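Side-chain contacts in CDP-4-keto-6-deoxy-D-glucose-3-dehydrase (Yersinia pseudotuberculosis, PDB 3BB8), which probably catalyses the C3 dehydration of CDP-4-keto-6-deoxy-D-glucose in lipopolysaccharide sugar synthesis, working with a pyridoxal-phosphate cofactor in the aspartate aminotransferase fold: residues A[90-95]-A[243-248]; A[99-104]-A[282-287]; A[351-356]-A[405-410]; A[363-368]-A[430-435]. The protein carries 1 engineered substitution. All coordinates share one frame; numbering follows the deposited sequence.

Contact 1 of 4, residues A[90-95]-A[243-248]. With PLP (pyridoxal-5'-phosphate), chain E.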
# COMPACT_ATOMS: atom_id res chain seq x y z
N ASN A 90 0.55 -5.58 -8.84
CA ASN A 90 0.47 -7.01 -9.15
C ASN A 90 -0.58 -7.67 -8.26
O ASN A 90 -1.37 -8.50 -8.74
CB ASN A 90 1.82 -7.70 -8.94
CG ASN A 90 2.81 -7.44 -10.08
OD1 ASN A 90 4.01 -7.69 -9.95
ND2 ASN A 90 2.30 -6.96 -11.20
N LEU A 91 -0.60 -7.32 -6.98
CA LEU A 91 -1.58 -7.89 -6.04
C LEU A 91 -3.02 -7.62 -6.47
O LEU A 91 -3.84 -8.54 -6.48
CB LEU A 91 -1.37 -7.32 -4.64
CG LEU A 91 -2.36 -7.83 -3.58
CD1 LEU A 91 -2.26 -9.34 -3.47
CD2 LEU A 91 -2.05 -7.17 -2.24
N LEU A 92 -3.31 -6.37 -6.85
CA LEU A 92 -4.65 -5.97 -7.29
C LEU A 92 -5.07 -6.63 -8.62
O LEU A 92 -6.22 -7.02 -8.79
CB LEU A 92 -4.72 -4.44 -7.41
CG LEU A 92 -4.72 -3.64 -6.09
CD1 LEU A 92 -4.60 -2.16 -6.38
CD2 LEU A 92 -6.01 -3.93 -5.33
N ALA A 93 -4.12 -6.74 -9.55
CA ALA A 93 -4.37 -7.35 -10.86
C ALA A 93 -4.84 -8.80 -10.73
O ALA A 93 -5.85 -9.18 -11.31
CB ALA A 93 -3.11 -7.27 -11.71
N LEU A 94 -4.10 -9.60 -9.96
CA LEU A 94 -4.44 -11.01 -9.77
C LEU A 94 -5.67 -11.20 -8.89
O LEU A 94 -6.50 -12.07 -9.16
CB LEU A 94 -3.24 -11.74 -9.14
CG LEU A 94 -3.14 -13.27 -9.08
CD1 LEU A 94 -4.13 -13.86 -8.08
CD2 LEU A 94 -3.36 -13.84 -10.47
N THR A 95 -5.79 -10.39 -7.84
CA THR A 95 -6.92 -10.49 -6.92
C THR A 95 -8.24 -10.18 -7.59
O THR A 95 -9.23 -10.88 -7.38
CB THR A 95 -6.74 -9.54 -5.72
OG1 THR A 95 -5.54 -9.88 -5.03
CG2 THR A 95 -7.95 -9.65 -4.76
N SER A 243 -12.45 -1.30 -6.74
CA SER A 243 -13.18 -1.73 -5.56
C SER A 243 -12.21 -2.39 -4.57
O SER A 243 -12.23 -2.09 -3.37
CB SER A 243 -14.26 -2.73 -5.96
OG SER A 243 -14.93 -3.24 -4.82
N PHE A 244 -11.37 -3.28 -5.07
CA PHE A 244 -10.39 -3.96 -4.22
C PHE A 244 -9.40 -2.95 -3.62
O PHE A 244 -9.00 -3.06 -2.46
CB PHE A 244 -9.64 -5.00 -5.03
CG PHE A 244 -10.33 -6.32 -5.12
CD1 PHE A 244 -10.48 -7.12 -3.99
CD2 PHE A 244 -10.81 -6.80 -6.35
CE1 PHE A 244 -11.09 -8.38 -4.07
CE2 PHE A 244 -11.41 -8.06 -6.44
CZ PHE A 244 -11.55 -8.85 -5.30
N ARG A 245 -9.03 -1.95 -4.41
CA ARG A 245 -8.11 -0.95 -3.93
C ARG A 245 -8.78 -0.07 -2.89
O ARG A 245 -8.16 0.33 -1.91
CB ARG A 245 -7.60 -0.06 -5.09
CG ARG A 245 -6.54 0.94 -4.63
CD ARG A 245 -6.29 2.05 -5.65
NE ARG A 245 -7.46 2.91 -5.84
CZ ARG A 245 -7.58 3.80 -6.83
NH1 ARG A 245 -6.60 3.96 -7.73
NH2 ARG A 245 -8.68 4.53 -6.93
N ASP A 246 -10.05 0.23 -3.11
CA ASP A 246 -10.78 1.09 -2.20
C ASP A 246 -11.68 0.41 -1.15
O ASP A 246 -12.89 0.60 -1.13
CB ASP A 246 -11.60 2.10 -3.01
CG ASP A 246 -10.74 2.88 -4.02
OD1 ASP A 246 -9.50 2.96 -3.85
OD2 ASP A 246 -11.31 3.42 -4.99
N TRP A 247 -11.06 -0.36 -0.26
CA TRP A 247 -11.73 -1.06 0.84
C TRP A 247 -12.72 -2.12 0.41
O TRP A 247 -13.48 -2.65 1.23
CB TRP A 247 -12.44 -0.04 1.76
CG TRP A 247 -11.56 1.04 2.34
CD1 TRP A 247 -10.65 0.91 3.36
CD2 TRP A 247 -11.50 2.42 1.93
NE1 TRP A 247 -10.03 2.13 3.60
CE2 TRP A 247 -10.53 3.06 2.74
CE3 TRP A 247 -12.17 3.17 0.95
CZ2 TRP A 247 -10.22 4.43 2.60
CZ3 TRP A 247 -11.86 4.54 0.81
CH2 TRP A 247 -10.89 5.15 1.64
N GLY A 248 -12.69 -2.47 -0.87
CA GLY A 248 -13.61 -3.46 -1.38
C GLY A 248 -15.03 -2.92 -1.46
O GLY A 248 -15.99 -3.69 -1.53
N1 PLP E . -10.05 -0.11 10.90
C2 PLP E . -10.90 0.88 11.34
C2A PLP E . -11.79 0.57 12.55
C3 PLP E . -10.92 2.14 10.67
O3 PLP E . -11.74 3.15 11.06
C4 PLP E . -10.04 2.38 9.53
C4A PLP E . -10.08 3.77 8.85
C5 PLP E . -9.19 1.31 9.11
C6 PLP E . -9.23 0.06 9.84
C5A PLP E . -8.22 1.32 7.97
O4P PLP E . -7.67 2.53 7.70
P PLP E . -7.47 3.15 6.24
O1P PLP E . -6.40 4.19 6.37
O2P PLP E . -8.93 3.80 5.86
O3P PLP E . -7.09 2.03 5.24
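Leu92 and Thr95 of helix 86-96 pack against Phe244 and Arg245 at the end of helix 235-245, a buried helix-to-helix contact of the aspartate aminotransferase fold. It illustrates how an apolar seam can lie next to a cofactor-binding turn.

The apolar part is carried by Leu92. Its CD2 sits between Phe244 CB, at 3.8 Å, and Arg245 N, at 3.7 Å, the leucine and phenylalanine side chains running past each other in opposite senses, and its CD1 rests 3.9 Å from Arg245 CB. Further along the helix the contact is of the CH-pi kind. Thr95 CG2 stands 3.7 Å from the centroid of the Phe244 ring, over one face and 20° off the normal. The methyl gets there because CG2 is anti to the backbone N, which sends OG1 back to the helix and gives it to Leu91 O at 2.6 Å. That carbonyl also accepts from Thr95 N, the two donors arriving from opposite faces of its plane.

The polar interactions belong to the 243-248 side. Arg245 turns its guanidinium away from Leu92, gives NH1 to Thr82 O and binds Asp246 OD1 through NE at 2.9 Å, nearly straight and in the guanidinium plane. Just after the helix, Trp247 reaches a pyridoxal-5'-phosphate that is also held by Asp194 and Ser215 of the second subunit, so the turn completes a site across the dimer interface. The phosphate meets the indole at its edge, with Trp247 NE1 3.0 Å from O2P of the cofactor and a weaker bond from NE1 to O3P.

Contact 2 of 4, residues A[99-104]-A[282-287]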
# COMPACT_ATOMS: atom_id res chain seq x y z
N SER A 99 -12.81 -12.03 -8.47
CA SER A 99 -14.14 -11.48 -8.26
C SER A 99 -15.26 -12.36 -8.79
O SER A 99 -15.24 -12.77 -9.95
CB SER A 99 -14.25 -10.12 -8.93
OG SER A 99 -15.61 -9.70 -8.95
N PRO A 100 -16.27 -12.65 -7.95
CA PRO A 100 -17.39 -13.49 -8.38
C PRO A 100 -18.18 -12.85 -9.53
O PRO A 100 -19.04 -13.49 -10.13
CB PRO A 100 -18.22 -13.66 -7.11
CG PRO A 100 -17.90 -12.41 -6.32
CD PRO A 100 -16.41 -12.27 -6.53
N LYS A 101 -17.88 -11.60 -9.84
CA LYS A 101 -18.55 -10.92 -10.95
C LYS A 101 -18.09 -11.51 -12.29
O LYS A 101 -18.72 -11.28 -13.33
CB LYS A 101 -18.25 -9.42 -10.94
CG LYS A 101 -18.90 -8.66 -9.79
CD LYS A 101 -18.74 -7.15 -9.98
CE LYS A 101 -19.40 -6.37 -8.86
NZ LYS A 101 -20.86 -6.68 -8.73
N LEU A 102 -17.00 -12.27 -12.26
CA LEU A 102 -16.46 -12.88 -13.47
C LEU A 102 -16.96 -14.31 -13.66
O LEU A 102 -16.41 -15.09 -14.44
CB LEU A 102 -14.93 -12.84 -13.42
CG LEU A 102 -14.38 -11.42 -13.31
CD1 LEU A 102 -12.86 -11.46 -13.17
CD2 LEU A 102 -14.78 -10.60 -14.52
N GLY A 103 -18.02 -14.63 -12.92
CA GLY A 103 -18.61 -15.95 -13.00
C GLY A 103 -17.65 -17.11 -13.08
O GLY A 103 -16.66 -17.16 -12.35
N VAL A 104 -17.93 -18.04 -13.99
CA VAL A 104 -17.13 -19.24 -14.18
C VAL A 104 -15.63 -19.02 -14.37
O VAL A 104 -14.83 -19.90 -14.05
CB VAL A 104 -17.67 -20.07 -15.38
CG1 VAL A 104 -17.22 -19.45 -16.69
CG2 VAL A 104 -17.21 -21.52 -15.26
N TYR A 282 -19.99 -3.10 0.92
CA TYR A 282 -18.81 -3.77 0.41
C TYR A 282 -19.05 -5.01 -0.46
O TYR A 282 -19.55 -6.03 0.01
CB TYR A 282 -17.91 -4.09 1.60
CG TYR A 282 -17.61 -2.84 2.40
CD1 TYR A 282 -16.61 -1.96 1.99
CD2 TYR A 282 -18.35 -2.51 3.54
CE1 TYR A 282 -16.36 -0.78 2.69
CE2 TYR A 282 -18.11 -1.34 4.25
CZ TYR A 282 -17.11 -0.47 3.82
OH TYR A 282 -16.85 0.68 4.51
N SER A 283 -18.64 -4.91 -1.71
CA SER A 283 -18.81 -5.98 -2.69
C SER A 283 -17.59 -6.89 -2.87
O SER A 283 -17.68 -7.90 -3.56
CB SER A 283 -19.14 -5.38 -4.05
OG SER A 283 -18.11 -4.48 -4.44
N HIS A 284 -16.46 -6.53 -2.27
CA HIS A 284 -15.26 -7.36 -2.40
C HIS A 284 -14.40 -7.40 -1.14
O HIS A 284 -14.49 -6.52 -0.28
CB HIS A 284 -14.38 -6.86 -3.56
CG HIS A 284 -15.03 -6.95 -4.91
ND1 HIS A 284 -15.26 -8.15 -5.55
CD2 HIS A 284 -15.45 -5.98 -5.76
CE1 HIS A 284 -15.79 -7.91 -6.74
NE2 HIS A 284 -15.91 -6.61 -6.89
N LEU A 285 -13.59 -8.45 -1.04
CA LEU A 285 -12.65 -8.64 0.07
C LEU A 285 -11.51 -7.69 -0.30
O LEU A 285 -10.52 -8.08 -0.94
CB LEU A 285 -12.16 -10.09 0.07
CG LEU A 285 -11.28 -10.58 1.21
CD1 LEU A 285 -12.02 -10.43 2.53
CD2 LEU A 285 -10.89 -12.04 0.97
N GLY A 286 -11.66 -6.43 0.10
CA GLY A 286 -10.67 -5.43 -0.26
C GLY A 286 -9.55 -5.06 0.68
O GLY A 286 -9.39 -5.62 1.77
N TYR A 287 -8.77 -4.10 0.21
CA TYR A 287 -7.61 -3.54 0.90
C TYR A 287 -7.80 -2.03 0.83
O TYR A 287 -8.87 -1.54 0.53
CB TYR A 287 -6.32 -3.83 0.12
CG TYR A 287 -6.01 -5.28 -0.11
CD1 TYR A 287 -6.51 -5.95 -1.23
CD2 TYR A 287 -5.24 -6.00 0.80
CE1 TYR A 287 -6.24 -7.31 -1.43
CE2 TYR A 287 -4.97 -7.33 0.61
CZ TYR A 287 -5.47 -7.99 -0.50
OH TYR A 287 -5.20 -9.32 -0.66
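The hydroxyl of Ser99 is modelled implausibly close to a ring carbon of His284, CE1, which leaves the place of the oxygen, and possibly the way the imidazole is turned, in doubt. The example is a useful one of two loops joined through a histidine whose ring atoms should be read with caution. The serine opens an ST turn that leads into the 3-10 turn after helix 86-96, and the histidine belongs to the loop that precedes helix 293-323.

Ser99 and Pro100 meet the imidazole at its edge. Ser99 CB lies 3.5 Å from His284 CE1, with Ser99 OG near the ring plane beside the same carbon. The hydroxyl oxygen is nevertheless turned to its own chain: with OG anti to the backbone N (chi1 169°), it accepts from Lys101 N at 3.1 Å. Pro100 adds a looser touch near the plane, its CD 4.4 Å from His284 ND1.

Lys101 crosses the histidine at about a right angle and approaches it obliquely. Its extended methylenes bring CE to 4.0 Å from His284 NE2 as modelled, and the bend at the last torsion directs NZ away from the ring, with which it makes no contact.

The His284 ring also stacks on Phe244 of helix 235-245, and Ile240 of the same helix touches both Ser99 and Lys101. Farther along the loop, Gly286 O accepts from Asn125 of the second subunit, tying this segment to the dimer. Leu102 N bonds to Ser99 O at 2.9 Å, in the 3-10 pattern of the backbone.

Contact 3 of 4, residues A[351-356]-A[405-410]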
# COMPACT_ATOMS: atom_id res chain seq x y z
N LEU A 351 28.03 -14.54 -16.85
CA LEU A 351 29.44 -14.91 -16.86
C LEU A 351 29.62 -16.40 -17.13
O LEU A 351 29.02 -17.24 -16.46
CB LEU A 351 30.10 -14.53 -15.53
CG LEU A 351 31.47 -15.16 -15.25
CD1 LEU A 351 32.56 -14.47 -16.06
CD2 LEU A 351 31.79 -15.12 -13.77
N LYS A 352 30.45 -16.72 -18.12
CA LYS A 352 30.65 -18.10 -18.53
C LYS A 352 31.30 -18.92 -17.42
O LYS A 352 32.23 -18.46 -16.76
CB LYS A 352 31.50 -18.16 -19.80
CG LYS A 352 30.75 -17.81 -21.07
CD LYS A 352 31.65 -17.91 -22.29
CE LYS A 352 30.96 -17.36 -23.54
NZ LYS A 352 29.68 -18.07 -23.81
N GLU A 353 30.80 -20.14 -17.23
CA GLU A 353 31.30 -21.01 -16.17
C GLU A 353 32.77 -21.33 -16.37
O GLU A 353 33.55 -21.36 -15.41
CB GLU A 353 30.48 -22.30 -16.10
CG GLU A 353 29.06 -22.11 -15.59
CD GLU A 353 28.08 -21.75 -16.69
OE1 GLU A 353 28.53 -21.22 -17.73
OE2 GLU A 353 26.87 -21.99 -16.51
N ASP A 354 33.16 -21.57 -17.62
CA ASP A 354 34.51 -22.01 -17.93
C ASP A 354 35.47 -20.82 -18.03
O ASP A 354 36.56 -20.94 -18.58
CB ASP A 354 34.52 -22.80 -19.24
CG ASP A 354 34.20 -21.95 -20.45
OD1 ASP A 354 34.49 -20.73 -20.41
OD2 ASP A 354 33.65 -22.49 -21.43
N SER A 355 35.04 -19.68 -17.49
CA SER A 355 35.85 -18.48 -17.52
C SER A 355 36.99 -18.55 -16.52
O SER A 355 37.94 -17.77 -16.59
CB SER A 355 35.00 -17.25 -17.21
OG SER A 355 34.60 -17.24 -15.86
N GLY A 356 36.90 -19.48 -15.57
CA GLY A 356 37.95 -19.62 -14.58
C GLY A 356 37.78 -18.78 -13.32
O GLY A 356 38.63 -18.84 -12.42
N MET A 405 20.57 -17.87 -11.55
CA MET A 405 20.75 -17.71 -10.12
C MET A 405 22.23 -17.73 -9.77
O MET A 405 22.68 -16.98 -8.90
CB MET A 405 20.04 -18.83 -9.36
CG MET A 405 20.24 -18.80 -7.85
SD MET A 405 19.64 -20.29 -7.05
CE MET A 405 20.71 -21.51 -7.81
N ASN A 406 22.99 -18.57 -10.46
CA ASN A 406 24.42 -18.70 -10.20
C ASN A 406 25.37 -17.83 -11.01
O ASN A 406 26.36 -17.34 -10.48
CB ASN A 406 24.88 -20.14 -10.42
CG ASN A 406 24.30 -21.10 -9.41
OD1 ASN A 406 24.53 -20.95 -8.21
ND2 ASN A 406 23.55 -22.08 -9.89
N GLN A 407 25.06 -17.63 -12.29
CA GLN A 407 25.97 -16.90 -13.17
C GLN A 407 25.55 -15.55 -13.74
O GLN A 407 26.37 -14.88 -14.38
CB GLN A 407 26.34 -17.82 -14.33
CG GLN A 407 26.88 -19.18 -13.89
CD GLN A 407 28.26 -19.08 -13.29
OE1 GLN A 407 29.19 -18.62 -13.95
NE2 GLN A 407 28.41 -19.50 -12.05
N THR A 408 24.31 -15.14 -13.52
CA THR A 408 23.85 -13.87 -14.08
C THR A 408 23.85 -12.69 -13.13
O THR A 408 23.80 -12.84 -11.92
CB THR A 408 22.44 -14.04 -14.68
OG1 THR A 408 22.44 -15.15 -15.58
CG2 THR A 408 22.00 -12.79 -15.43
N PHE A 409 23.92 -11.49 -13.71
CA PHE A 409 23.89 -10.26 -12.94
C PHE A 409 23.66 -9.14 -13.96
O PHE A 409 23.79 -9.37 -15.16
CB PHE A 409 25.21 -10.07 -12.18
CG PHE A 409 26.38 -9.70 -13.06
CD1 PHE A 409 26.72 -8.36 -13.24
CD2 PHE A 409 27.13 -10.67 -13.69
CE1 PHE A 409 27.80 -8.00 -14.05
CE2 PHE A 409 28.22 -10.33 -14.50
CZ PHE A 409 28.55 -8.99 -14.68
N TRP A 410 23.31 -7.95 -13.50
CA TRP A 410 23.09 -6.85 -14.42
C TRP A 410 23.70 -5.56 -13.93
O TRP A 410 23.93 -5.39 -12.73
CB TRP A 410 21.59 -6.64 -14.72
CG TRP A 410 20.70 -6.43 -13.52
CD1 TRP A 410 20.18 -7.39 -12.70
CD2 TRP A 410 20.19 -5.18 -13.03
NE1 TRP A 410 19.37 -6.82 -11.75
CE2 TRP A 410 19.36 -5.46 -11.93
CE3 TRP A 410 20.35 -3.84 -13.43
CZ2 TRP A 410 18.69 -4.47 -11.21
CZ3 TRP A 410 19.69 -2.85 -12.72
CH2 TRP A 410 18.87 -3.17 -11.62
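The small antiparallel sheet 331-332, 347-351, 408-411 is extended here by one more backbone bond at its end: Leu351 N donates to Gln407 O at 3.0 Å, just where helix 399-407 gives way to strand 408-411. It shows how a helix terminus can be continued directly into sheet pairing.

Side-chain packing is centred on Gln407. Bent at chi2 (-72°), its chain folds over the 351-356 turn, and its amide lies stacked on the carboxylate of Glu353, the two planes only 7° apart. Gln407 CG is 3.8 Å from Glu353 OE2, while Glu353 CG is 3.9 Å from the Gln407 amide carbon CD. As modelled, Gln407 OE1 stands 2.9 Å from Leu351 O; two acceptors so close make the assignment of the amide's O and N doubtful. The Glu353 carboxylate finds its charge partner in Arg403. Within the turn, Lys352 O receives both Ser355 N and Ser355 OG, the hydroxyl at 2.8 Å.

Around the contact, Arg359 of helix 359-368 bonds to Met405 O and Thr408 O, Phe409 pairs with Ile349 through the backbone, and Met405 and Asn406 pack on Pro273 of the second subunit.

Contact 4 of 4, residues A[363-368]-A[430-435]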
# COMPACT_ATOMS: atom_id res chain seq x y z
N VAL A 363 31.80 -9.43 -9.29
CA VAL A 363 31.03 -8.44 -8.54
C VAL A 363 31.95 -7.71 -7.56
O VAL A 363 31.98 -6.48 -7.51
CB VAL A 363 29.87 -9.10 -7.75
CG1 VAL A 363 29.26 -8.08 -6.80
CG2 VAL A 363 28.82 -9.62 -8.71
N LYS A 364 32.70 -8.47 -6.78
CA LYS A 364 33.60 -7.89 -5.81
C LYS A 364 34.59 -6.95 -6.48
O LYS A 364 34.93 -5.90 -5.93
CB LYS A 364 34.36 -9.00 -5.07
CG LYS A 364 35.23 -8.50 -3.93
CD LYS A 364 35.88 -9.67 -3.20
CE LYS A 364 34.83 -10.59 -2.58
NZ LYS A 364 34.02 -9.91 -1.53
N PHE A 365 35.05 -7.31 -7.67
CA PHE A 365 36.00 -6.49 -8.41
C PHE A 365 35.34 -5.19 -8.86
O PHE A 365 35.86 -4.10 -8.63
CB PHE A 365 36.52 -7.25 -9.64
CG PHE A 365 37.46 -6.44 -10.50
CD1 PHE A 365 38.79 -6.25 -10.11
CD2 PHE A 365 37.02 -5.87 -11.68
CE1 PHE A 365 39.66 -5.49 -10.90
CE2 PHE A 365 37.88 -5.11 -12.48
CZ PHE A 365 39.20 -4.92 -12.09
N LEU A 366 34.18 -5.31 -9.50
CA LEU A 366 33.43 -4.15 -9.98
C LEU A 366 33.02 -3.26 -8.82
O LEU A 366 33.05 -2.04 -8.92
CB LEU A 366 32.20 -4.62 -10.75
CG LEU A 366 32.55 -5.36 -12.04
CD1 LEU A 366 31.30 -5.93 -12.69
CD2 LEU A 366 33.24 -4.40 -12.98
N ASP A 367 32.66 -3.89 -7.71
CA ASP A 367 32.25 -3.16 -6.52
C ASP A 367 33.36 -2.21 -6.09
O ASP A 367 33.11 -1.05 -5.77
CB ASP A 367 31.96 -4.15 -5.38
CG ASP A 367 31.43 -3.46 -4.14
OD1 ASP A 367 31.67 -3.98 -3.03
OD2 ASP A 367 30.76 -2.41 -4.27
N GLU A 368 34.59 -2.71 -6.08
CA GLU A 368 35.74 -1.90 -5.69
C GLU A 368 35.95 -0.78 -6.70
O GLU A 368 36.31 0.34 -6.33
CB GLU A 368 36.99 -2.78 -5.60
CG GLU A 368 36.79 -4.01 -4.72
CD GLU A 368 38.04 -4.87 -4.59
OE1 GLU A 368 38.66 -5.21 -5.63
OE2 GLU A 368 38.40 -5.22 -3.44
N GLU A 430 37.39 -4.93 -19.31
CA GLU A 430 38.59 -5.26 -20.07
C GLU A 430 39.77 -5.49 -19.14
O GLU A 430 40.52 -6.44 -19.31
CB GLU A 430 38.89 -4.16 -21.08
CG GLU A 430 37.96 -4.22 -22.28
CD GLU A 430 38.02 -2.98 -23.15
OE1 GLU A 430 37.36 -2.96 -24.21
OE2 GLU A 430 38.73 -2.02 -22.77
N GLU A 431 39.91 -4.63 -18.13
CA GLU A 431 40.99 -4.77 -17.17
C GLU A 431 40.87 -6.07 -16.38
O GLU A 431 41.87 -6.66 -16.01
CB GLU A 431 40.98 -3.62 -16.18
CG GLU A 431 42.08 -3.73 -15.14
CD GLU A 431 41.98 -2.69 -14.04
OE1 GLU A 431 41.65 -1.52 -14.35
OE2 GLU A 431 42.24 -3.04 -12.86
N PHE A 432 39.64 -6.50 -16.13
CA PHE A 432 39.39 -7.71 -15.36
C PHE A 432 39.80 -8.98 -16.08
O PHE A 432 40.43 -9.86 -15.50
CB PHE A 432 37.89 -7.80 -15.00
CG PHE A 432 37.53 -9.01 -14.18
CD1 PHE A 432 37.73 -9.03 -12.80
CD2 PHE A 432 37.00 -10.15 -14.79
CE1 PHE A 432 37.40 -10.15 -12.05
CE2 PHE A 432 36.67 -11.27 -14.04
CZ PHE A 432 36.88 -11.28 -12.67
N PHE A 433 39.44 -9.08 -17.35
CA PHE A 433 39.75 -10.26 -18.14
C PHE A 433 41.10 -10.14 -18.84
O PHE A 433 41.43 -10.94 -19.72
CB PHE A 433 38.63 -10.51 -19.17
CG PHE A 433 37.31 -10.90 -18.55
CD1 PHE A 433 37.19 -12.07 -17.80
CD2 PHE A 433 36.18 -10.10 -18.70
CE1 PHE A 433 35.98 -12.43 -17.20
CE2 PHE A 433 34.97 -10.44 -18.11
CZ PHE A 433 34.86 -11.61 -17.35
N GLY A 434 41.88 -9.14 -18.44
CA GLY A 434 43.19 -8.92 -19.03
C GLY A 434 43.18 -8.62 -20.52
O GLY A 434 44.14 -8.93 -21.23
N LEU A 435 42.10 -8.02 -21.00
CA LEU A 435 41.99 -7.68 -22.42
C LEU A 435 42.70 -6.37 -22.78
O LEU A 435 42.81 -6.03 -23.95
CB LEU A 435 40.51 -7.60 -22.81
CG LEU A 435 39.81 -8.97 -22.83
CD1 LEU A 435 38.30 -8.78 -22.98
CD2 LEU A 435 40.38 -9.82 -23.96
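Phe365 and Phe432 run alongside each other, pointing opposite ways, and so pack helix 359-368 against the end of helix 419-432, at the surface and away from the cofactor site. Their rings take an oblique attitude, centroids 5.1 Å apart and planes at 52°, so that neither parallel stacking nor an edge-to-face pair is formed.

In each residue CG is anti to the backbone N (177° in Phe365, -179° in Phe432), which brings the rings alongside in the gap that both CB atoms already face. Phe432 CD1 comes down over one face of Phe365, toward its rim, and is closest to CD2 of that ring at 3.4 Å. The CB of Phe432 follows, 3.7 Å from Phe365 CE2, so the root of one side chain as well as its ring covers the other. On its other flank Phe432 leans on its neighbour in sequence: its CD2 lies 3.4 Å above the centre of the Phe433 ring, whose own stacking partner is Phe330. Phe432 and Phe433 line the pocket that holds a benzamidine, probably acquired from the crystallisation liquor.

Glu431 approaches differently. Its extended chain crosses Phe365 at about a right angle and places OE2 at the ring edge, in the ring plane, 3.7 Å from Phe365 CZ. Its OE1 forms a salt bridge with Lys428, one turn back on the same helix.

The contact thus rests on dispersion between two surface rings rather than on hydrogen bonds, and the carboxylate at the edge of Phe365 would probably add a mild attraction to the positively polarised ring hydrogens.

Overall arrangement
The four contacts form two clusters on opposite sides of the chain's centre. Contacts 1 and 2, with centres 9 Å apart, interlock along the chain and touch directly: Phe244 and Trp247 bond through the backbone to Tyr287, which ties helix 235-245 to the loop before helix 293-323. Contacts 3 and 4, 13 Å apart, also alternate in sequence and meet where Leu351, the end of the middle strand 347-351 of the small sheet, packs on Phe433. The clusters follow each other in series, with contacts 1 and 3 about 39 Å apart between centres. The first includes Trp247, which binds a cofactor held mainly by the second subunit; the second joins C-terminal elements, and contact 4 touches no other chain.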